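Local coordinates for borrelidin polyketide synthase, type I (Streptomyces parvulus, PDB 6OBT), which probably removes water from a beta-hydroxyacyl thioester intermediate during borrelidin biosynthesis, acting as a dehydratase domain of a modular polyketide synthase, at residues A40-V45 with A90-H95; G193-C198 with E217-D222. One frame throughout, in Å; residues are numbered along the deposited sequence.

Interaction 1 of 2, residues A40-V45 with A90-H95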
loop_
_atom_site.group_PDB
_atom_site.type_symbol
_atom_site.label_atom_id
_atom_site.label_comp_id
_atom_site.label_asym_id
_atom_site.label_seq_id
_atom_site.Cartn_x
_atom_site.Cartn_y
_atom_site.Cartn_z
ATOM N N ALA A 40 0.820 -11.580 1.715
ATOM C CA ALA A 40 -0.577 -11.812 2.068
ATOM C C ALA A 40 -1.094 -13.200 1.697
ATOM O O ALA A 40 -2.200 -13.557 2.118
ATOM C CB ALA A 40 -1.463 -10.735 1.425
ATOM N N GLY A 41 -0.343 -13.984 0.922
ATOM C CA GLY A 41 -0.685 -15.383 0.704
ATOM C C GLY A 41 -1.896 -15.671 -0.164
ATOM O O GLY A 41 -2.445 -16.774 -0.093
ATOM N N HIS A 42 -2.341 -14.712 -0.973
ATOM C CA HIS A 42 -3.430 -14.915 -1.918
ATOM C C HIS A 42 -2.933 -14.657 -3.329
ATOM O O HIS A 42 -2.136 -13.742 -3.555
ATOM C CB HIS A 42 -4.618 -13.999 -1.639
ATOM C CG HIS A 42 -5.885 -14.454 -2.298
ATOM N ND1 HIS A 42 -6.199 -14.150 -3.607
ATOM C CD2 HIS A 42 -6.897 -15.228 -1.837
ATOM C CE1 HIS A 42 -7.364 -14.693 -3.915
ATOM N NE2 HIS A 42 -7.807 -15.358 -2.859
ATOM N N ALA A 43 -3.430 -15.454 -4.277
ATOM C CA ALA A 43 -2.991 -15.335 -5.665
ATOM C C ALA A 43 -3.350 -13.975 -6.260
ATOM O O ALA A 43 -2.532 -13.365 -6.964
ATOM C CB ALA A 43 -3.597 -16.461 -6.507
ATOM N N PHE A 44 -4.555 -13.470 -5.975
ATOM C CA PHE A 44 -4.991 -12.203 -6.555
ATOM C C PHE A 44 -4.466 -10.990 -5.797
ATOM O O PHE A 44 -4.294 -9.929 -6.402
ATOM C CB PHE A 44 -6.510 -12.110 -6.593
ATOM C CG PHE A 44 -7.157 -13.021 -7.601
ATOM C CD1 PHE A 44 -6.414 -13.615 -8.606
ATOM C CD2 PHE A 44 -8.511 -13.279 -7.532
ATOM C CE1 PHE A 44 -7.023 -14.464 -9.529
ATOM C CE2 PHE A 44 -9.123 -14.121 -8.445
ATOM C CZ PHE A 44 -8.377 -14.709 -9.447
ATOM N N VAL A 45 -4.266 -11.093 -4.485
ATOM C CA VAL A 45 -3.731 -9.953 -3.735
ATOM C C VAL A 45 -2.511 -10.423 -2.953
ATOM O O VAL A 45 -2.613 -10.754 -1.764
ATOM C CB VAL A 45 -4.798 -9.307 -2.837
ATOM C CG1 VAL A 45 -5.725 -8.463 -3.689
ATOM C CG2 VAL A 45 -5.599 -10.346 -2.066
ATOM N N ALA A 90 -12.923 -10.996 0.093
ATOM C CA ALA A 90 -13.402 -10.540 1.391
ATOM C C ALA A 90 -13.177 -11.601 2.464
ATOM O O ALA A 90 -12.759 -11.277 3.585
ATOM C CB ALA A 90 -14.883 -10.169 1.305
ATOM N N LEU A 91 -13.441 -12.876 2.137
ATOM C CA LEU A 91 -13.218 -13.958 3.100
ATOM C C LEU A 91 -11.747 -14.053 3.480
ATOM O O LEU A 91 -11.407 -14.335 4.639
ATOM C CB LEU A 91 -13.699 -15.296 2.522
ATOM C CG LEU A 91 -15.213 -15.491 2.498
ATOM C CD1 LEU A 91 -15.634 -16.532 1.445
ATOM C CD2 LEU A 91 -15.670 -15.939 3.888
ATOM N N HIS A 92 -10.856 -13.798 2.515
ATOM C CA HIS A 92 -9.430 -13.894 2.791
ATOM C C HIS A 92 -8.967 -12.732 3.662
ATOM O O HIS A 92 -8.250 -12.928 4.651
ATOM C CB HIS A 92 -8.636 -13.925 1.485
ATOM C CG HIS A 92 -7.158 -13.858 1.698
ATOM N ND1 HIS A 92 -6.383 -14.982 1.885
ATOM C CD2 HIS A 92 -6.319 -12.800 1.796
ATOM C CE1 HIS A 92 -5.125 -14.620 2.067
ATOM N NE2 HIS A 92 -5.062 -13.301 2.028
ATOM N N ALA A 93 -9.363 -11.507 3.297
ATOM C CA ALA A 93 -8.975 -10.327 4.081
ATOM C C ALA A 93 -9.608 -10.340 5.468
ATOM O O ALA A 93 -8.953 -9.998 6.463
ATOM C CB ALA A 93 -9.372 -9.060 3.331
ATOM N N GLY A 94 -10.886 -10.717 5.554
ATOM C CA GLY A 94 -11.549 -10.745 6.846
ATOM C C GLY A 94 -10.904 -11.729 7.801
ATOM O O GLY A 94 -10.695 -11.425 8.979
ATOM N N HIS A 95 -10.569 -12.920 7.301
ATOM C CA HIS A 95 -9.871 -13.896 8.124
ATOM C C HIS A 95 -8.538 -13.344 8.610
ATOM O O HIS A 95 -8.187 -13.495 9.782
ATOM C CB HIS A 95 -9.649 -15.183 7.341
ATOM C CG HIS A 95 -8.924 -16.234 8.115
ATOM N ND1 HIS A 95 -9.558 -17.063 9.014
ATOM C CD2 HIS A 95 -7.616 -16.585 8.135
ATOM C CE1 HIS A 95 -8.672 -17.882 9.554
ATOM N NE2 HIS A 95 -7.487 -17.612 9.037
#

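Interaction 2 of 2, residues G193-C198 with E217-D222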
loop_
_atom_site.group_PDB
_atom_site.type_symbol
_atom_site.label_atom_id
_atom_site.label_comp_id
_atom_site.label_asym_id
_atom_site.label_seq_id
_atom_site.Cartn_x
_atom_site.Cartn_y
_atom_site.Cartn_z
ATOM N N GLY A 193 -15.954 -21.695 -19.508
ATOM C CA GLY A 193 -14.838 -22.421 -20.061
ATOM C C GLY A 193 -14.399 -23.565 -19.166
ATOM O O GLY A 193 -15.000 -23.836 -18.123
ATOM N N PRO A 194 -13.331 -24.260 -19.573
ATOM C CA PRO A 194 -12.905 -25.470 -18.839
ATOM C C PRO A 194 -12.809 -25.317 -17.333
ATOM O O PRO A 194 -13.295 -26.177 -16.592
ATOM C CB PRO A 194 -11.537 -25.768 -19.468
ATOM C CG PRO A 194 -11.645 -25.243 -20.856
ATOM C CD PRO A 194 -12.511 -24.017 -20.774
ATOM N N GLN A 195 -12.186 -24.244 -16.846
ATOM C CA GLN A 195 -11.974 -24.134 -15.407
ATOM C C GLN A 195 -13.256 -23.878 -14.629
ATOM O O GLN A 195 -13.250 -24.019 -13.399
ATOM C CB GLN A 195 -10.963 -23.024 -15.117
ATOM C CG GLN A 195 -9.530 -23.456 -15.320
ATOM C CD GLN A 195 -8.920 -24.075 -14.082
ATOM O OE1 GLN A 195 -9.621 -24.622 -13.224
ATOM N NE2 GLN A 195 -7.604 -24.004 -13.987
ATOM N N PHE A 196 -14.347 -23.496 -15.303
ATOM C CA PHE A 196 -15.605 -23.220 -14.624
ATOM C C PHE A 196 -16.652 -24.309 -14.826
ATOM O O PHE A 196 -17.675 -24.291 -14.134
ATOM C CB PHE A 196 -16.184 -21.867 -15.084
ATOM C CG PHE A 196 -15.467 -20.659 -14.486
ATOM C CD1 PHE A 196 -16.040 -19.934 -13.457
ATOM C CD2 PHE A 196 -14.237 -20.254 -14.979
ATOM C CE1 PHE A 196 -15.389 -18.830 -12.898
ATOM C CE2 PHE A 196 -13.569 -19.131 -14.432
ATOM C CZ PHE A 196 -14.154 -18.436 -13.377
ATOM N N ARG A 197 -16.423 -25.267 -15.730
ATOM C CA ARG A 197 -17.411 -26.320 -16.003
ATOM C C ARG A 197 -17.240 -27.438 -14.976
ATOM O O ARG A 197 -16.755 -28.541 -15.256
ATOM C CB ARG A 197 -17.286 -26.856 -17.422
ATOM C CG ARG A 197 -17.543 -25.800 -18.504
ATOM C CD ARG A 197 -17.761 -26.402 -19.884
ATOM N NE ARG A 197 -16.581 -27.063 -20.442
ATOM C CZ ARG A 197 -15.798 -26.547 -21.388
ATOM N NH1 ARG A 197 -16.048 -25.340 -21.883
ATOM N NH2 ARG A 197 -14.756 -27.237 -21.840
ATOM N N CYS A 198 -17.701 -27.138 -13.771
ATOM C CA CYS A 198 -17.444 -27.968 -12.611
ATOM C C CYS A 198 -18.635 -28.807 -12.203
ATOM O O CYS A 198 -18.465 -29.747 -11.421
ATOM C CB CYS A 198 -17.039 -27.097 -11.431
ATOM S SG CYS A 198 -15.398 -26.391 -11.663
ATOM N N GLU A 217 -9.104 -31.849 -13.083
ATOM C CA GLU A 217 -7.943 -32.438 -12.434
ATOM C C GLU A 217 -6.705 -31.574 -12.655
ATOM O O GLU A 217 -6.492 -31.023 -13.739
ATOM C CB GLU A 217 -7.712 -33.855 -12.958
ATOM C CG GLU A 217 -8.995 -34.649 -13.183
ATOM C CD GLU A 217 -8.744 -36.138 -13.301
ATOM O OE1 GLU A 217 -7.570 -36.551 -13.195
ATOM O OE2 GLU A 217 -9.719 -36.895 -13.501
ATOM N N GLY A 218 -5.898 -31.433 -11.604
ATOM C CA GLY A 218 -4.677 -30.659 -11.699
ATOM C C GLY A 218 -4.850 -29.163 -11.584
ATOM O O GLY A 218 -3.946 -28.416 -11.971
ATOM N N THR A 219 -5.982 -28.698 -11.064
ATOM C CA THR A 219 -6.192 -27.274 -10.839
ATOM C C THR A 219 -5.446 -26.839 -9.583
ATOM O O THR A 219 -5.716 -27.343 -8.491
ATOM C CB THR A 219 -7.680 -26.965 -10.710
ATOM O OG1 THR A 219 -8.331 -27.219 -11.957
ATOM C CG2 THR A 219 -7.890 -25.502 -10.320
ATOM N N ASP A 220 -4.522 -25.894 -9.737
ATOM C CA ASP A 220 -3.773 -25.376 -8.601
ATOM C C ASP A 220 -4.679 -24.484 -7.758
ATOM O O ASP A 220 -5.237 -23.503 -8.257
ATOM C CB ASP A 220 -2.549 -24.611 -9.101
ATOM C CG ASP A 220 -1.798 -23.909 -7.990
ATOM O OD1 ASP A 220 -1.865 -24.362 -6.828
ATOM O OD2 ASP A 220 -1.130 -22.895 -8.287
ATOM N N VAL A 221 -4.853 -24.841 -6.485
ATOM C CA VAL A 221 -5.707 -24.088 -5.577
ATOM C C VAL A 221 -4.941 -23.599 -4.351
ATOM O O VAL A 221 -5.550 -23.136 -3.381
ATOM C CB VAL A 221 -6.941 -24.916 -5.164
ATOM C CG1 VAL A 221 -7.651 -25.465 -6.396
ATOM C CG2 VAL A 221 -6.545 -26.057 -4.248
ATOM N N ASP A 222 -3.611 -23.682 -4.385
ATOM C CA ASP A 222 -2.810 -23.375 -3.204
ATOM C C ASP A 222 -3.038 -21.947 -2.715
ATOM O O ASP A 222 -3.106 -21.707 -1.504
ATOM C CB ASP A 222 -1.330 -23.612 -3.501
ATOM C CG ASP A 222 -0.918 -25.050 -3.278
ATOM O OD1 ASP A 222 -1.611 -25.755 -2.516
ATOM O OD2 ASP A 222 0.095 -25.479 -3.865
#

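Interaction 1 of 2, residues A40-V45 with A90-H95
One imidazole, that of H92, is engaged from two quarters: A40 lies at its rim and H42 over its face. At the rim, H92 NE2 donates to the backbone A40 O at 2.9 Å. The bond is weak, because the N-H...O angle of 125° is strongly bent although the oxygen lies near the ring plane. Over the face comes H42 CB, 3.8 Å from the centroid of the H92 ring and almost on its normal, a CH-pi contact. The ring of H42 then presents its edge to the same imidazole in a T-shaped pair, with the planes at 65° and H42 CD2 3.8 Å from H92 CG. H92 holds CG anti to its backbone N (chi1 173°), which carries the ring out from the helix toward A40 and H42, and the two side chains run antiparallel, each passing alongside the other. Helix 83-97, which contributes H92, is the long helix that the strands of the N-terminal half wrap in the hotdog fold, two copies of which make up dehydratases of this family. Residues 40-45 form the loop between strands 38-39 and 47-50, so the pair ties this early loop to the helix. The H42 ring is held from its own side as well: F44 N donates to H42 ND1 at 3.0 Å, and E88, one turn before H92, bonds to H42 NE2. These two bonds fix the ring's rotation and suit an ND1 that lacks a proton. A40 O has a further, weak partner in Q96, one turn after H92.

Interaction 2 of 2, residues G193-C198 with E217-D222
Q195 reaches T219 with the end of its side chain alone, and tracing it outward shows how a long residue can bridge two loops whose backbones stay 8.0 Å apart, measured from Q195 CA to T219 CA. CB leaves the backbone aimed neither at the other loop nor away from it, and neither it nor CG comes within 4.2 Å of an atom of residues 217-222. A chi1 of -80° places CG beside the backbone N, and a second bend at chi2, -88°, swings the amide round to the threonine. CD is the first atom to arrive, 3.8 Å from T219 OG1. Beyond it OE1 makes the closest approach, 3.2 Å from T219 OG1, with the methyl T219 CG2 also near at 3.5 Å from the same oxygen. NE2, the other branch, stays farther off, 3.9 Å from T219 OG1. The hydroxyl has its stronger partner in P216 O, with Q195 OE1 as a close polar neighbour. This small surface contact joins the loop before strand 199-205 to the one after strand 208-214. Residues 193-196, read with those just before them, fit the GYxYGPxF signature of polyketide synthase dehydratases, and Q195 fills its variable position. The loop is folded tightly there: F196 N bonds to G193 O at 2.9 Å, and R197 centres an inverse gamma turn. Q195 N is held by D72, while F196, next in the chain, packs against H73 and D232. On the other loop, D220 OD1 accepts from D222 N at 3.1 Å in an Asx turn that shapes the chain just past the threonine.

Interaction 1 closes along the chain before interaction 2 opens, and their centres lie 19 Å apart, yet their nearest atoms come within about 5 Å without touching. The chain following 217-222 bridges them: A223 pairs by backbone with A43, and the ring of Y224 meets those of H42 and F44. W69 is a second link, touched by F44 from one contact and by Q195 from the other. Interaction 2 is next to the probable active site, since F196 packs on H73 and D232, which fit the histidine and aspartate motifs of dehydratases; interaction 1 includes part of helix 83-97, the helix of the N-terminal hotdog.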